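Side-chain contact in uncharacterized protein POB3N (PDB 4KHB), which forms the N-terminal part of the FACT subunit Pob3 and, within that histone chaperone, probably acts in reorganizing nucleosomes during transcription, replication and repair: residues Gly51-Arg56 with Glu62-Gln67. Sequence-based numbering, arbitrary orientation.
Sequences GAQWSR and EVKILQ
Trp54 meets Val63 on the apolar side of an antiparallel beta hairpin in the N-terminal PH-like domain of Pob3. With CG anti to the backbone N (chi1 168°), the indole lies across the valine, whose CG2 sits in the ring plane at the edge, 3.9 Å from Trp54 CE3. This is the closely packed side: Ala52, Trp54, Val63 and Ile65 are all buried, Leu86 and Phe90 of helix 83-92 cover Val63, and the Trp54 ring also meets those of Tyr61 and Tyr83.

On the other face Gln53 and Lys64 form a hydrogen-bonded pair: Lys64 N reaches Gln53 O in the carbonyl plane at 2.8 Å (169° at the hydrogen), and Gln53 N returns a bond to Lys64 O. Their side chains run alongside, Gln53 OE1 3.7 Å from Lys64 CD, while the lysine NZ goes on to a salt bridge with Glu119. The looser side is at Gly51, Gln53 and Leu66, all partly exposed. Gly51 N bonds Leu66 O weakly (131°), though Leu66 N to Gly51 O is short and straight at 2.7 Å. Leu66 CD1 lies 4.1 Å from Gly51 C and 4.0 Å from Gln53 NE2; an alanine here would probably lose that cover and leave the glutamine amide without its apolar neighbour. Ser55 and Glu62 are buried but satisfied: Arg43 of the Spt16D chain hydrogen-bonds Ser55 OG, and Gln74 holds Glu62 OE2. Between Ser55 and Glu62 a water lies 2.8 Å from Ser55 OG and 2.8 Å from Glu62 OE1.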
# COMPACT_ATOMS: atom_id res chain seq x y z
N GLY H 51 7.54 -8.96 -15.59
CA GLY H 51 6.49 -7.98 -15.80
C GLY H 51 6.74 -6.66 -15.10
O GLY H 51 7.61 -6.56 -14.24
N ALA H 52 5.96 -5.64 -15.47
CA ALA H 52 6.16 -4.31 -14.92
C ALA H 52 4.87 -3.49 -14.90
O ALA H 52 4.09 -3.53 -15.85
CB ALA H 52 7.24 -3.57 -15.71
N GLN H 53 4.68 -2.73 -13.83
CA GLN H 53 3.49 -1.89 -13.69
C GLN H 53 3.87 -0.44 -13.42
O GLN H 53 4.85 -0.16 -12.72
CB GLN H 53 2.59 -2.40 -12.56
CG GLN H 53 2.01 -3.79 -12.78
CD GLN H 53 1.24 -4.30 -11.58
OE1 GLN H 53 1.15 -3.62 -10.56
NE2 GLN H 53 0.68 -5.50 -11.69
N TRP H 54 3.09 0.48 -13.98
CA TRP H 54 3.33 1.91 -13.83
C TRP H 54 2.14 2.54 -13.11
O TRP H 54 1.00 2.39 -13.54
CB TRP H 54 3.50 2.52 -15.21
CG TRP H 54 3.47 4.01 -15.27
CD1 TRP H 54 2.39 4.80 -15.57
CD2 TRP H 54 4.57 4.90 -15.05
NE1 TRP H 54 2.76 6.13 -15.54
CE2 TRP H 54 4.09 6.21 -15.23
CE3 TRP H 54 5.91 4.71 -14.73
CZ2 TRP H 54 4.91 7.33 -15.08
CZ3 TRP H 54 6.72 5.82 -14.58
CH2 TRP H 54 6.22 7.11 -14.76
N SER H 55 2.41 3.24 -12.01
CA SER H 55 1.34 3.89 -11.24
C SER H 55 1.86 5.01 -10.34
O SER H 55 3.06 5.14 -10.11
CB SER H 55 0.58 2.86 -10.39
OG SER H 55 1.40 2.36 -9.35
N ARG H 56 0.94 5.83 -9.84
CA ARG H 56 1.29 6.94 -8.97
C ARG H 56 1.40 6.49 -7.52
O ARG H 56 0.54 5.77 -7.02
CB ARG H 56 0.26 8.07 -9.09
CG ARG H 56 0.55 9.28 -8.22
CD ARG H 56 1.13 10.42 -9.04
NE ARG H 56 1.16 11.67 -8.28
CZ ARG H 56 0.46 12.76 -8.61
NH1 ARG H 56 -0.32 12.74 -9.68
NH2 ARG H 56 0.55 13.85 -7.87
N GLU H 62 5.74 5.22 -9.87
CA GLU H 62 6.40 3.98 -9.49
C GLU H 62 6.46 2.99 -10.65
O GLU H 62 5.46 2.77 -11.33
CB GLU H 62 5.67 3.35 -8.30
CG GLU H 62 6.24 2.02 -7.84
CD GLU H 62 5.33 1.30 -6.86
OE1 GLU H 62 4.31 0.74 -7.31
OE2 GLU H 62 5.63 1.31 -5.65
N VAL H 63 7.63 2.39 -10.85
CA VAL H 63 7.74 1.21 -11.69
C VAL H 63 7.84 0.01 -10.76
O VAL H 63 8.79 -0.11 -10.00
CB VAL H 63 8.98 1.26 -12.60
CG1 VAL H 63 9.15 -0.07 -13.33
CG2 VAL H 63 8.86 2.39 -13.59
N LYS H 64 6.84 -0.87 -10.82
CA LYS H 64 6.86 -2.09 -10.02
C LYS H 64 7.29 -3.24 -10.91
O LYS H 64 6.61 -3.56 -11.89
CB LYS H 64 5.48 -2.36 -9.42
CG LYS H 64 5.44 -3.54 -8.46
CD LYS H 64 4.01 -4.03 -8.27
CE LYS H 64 3.19 -3.04 -7.47
NZ LYS H 64 2.18 -3.71 -6.60
N ILE H 65 8.40 -3.88 -10.57
CA ILE H 65 8.91 -4.98 -11.39
C ILE H 65 8.56 -6.33 -10.78
O ILE H 65 8.87 -6.60 -9.61
CB ILE H 65 10.44 -4.88 -11.61
CG1 ILE H 65 10.78 -3.61 -12.40
CG2 ILE H 65 10.94 -6.08 -12.38
CD1 ILE H 65 12.26 -3.32 -12.50
N LEU H 66 7.92 -7.16 -11.59
CA LEU H 66 7.52 -8.50 -11.19
C LEU H 66 8.55 -9.50 -11.69
O LEU H 66 8.77 -9.62 -12.90
CB LEU H 66 6.13 -8.80 -11.76
CG LEU H 66 5.11 -7.68 -11.53
CD1 LEU H 66 3.89 -7.83 -12.41
CD2 LEU H 66 4.71 -7.63 -10.06
N GLN H 67 9.17 -10.21 -10.76
CA GLN H 67 10.19 -11.21 -11.10
C GLN H 67 9.55 -12.48 -11.67
O GLN H 67 8.36 -12.74 -11.45
CB GLN H 67 11.03 -11.54 -9.86
CG GLN H 67 11.95 -10.40 -9.39
CD GLN H 67 12.60 -10.68 -8.05
OE1 GLN H 67 12.49 -11.78 -7.51
NE2 GLN H 67 13.26 -9.68 -7.49
O HOH W 1 3.37 0.50 -9.91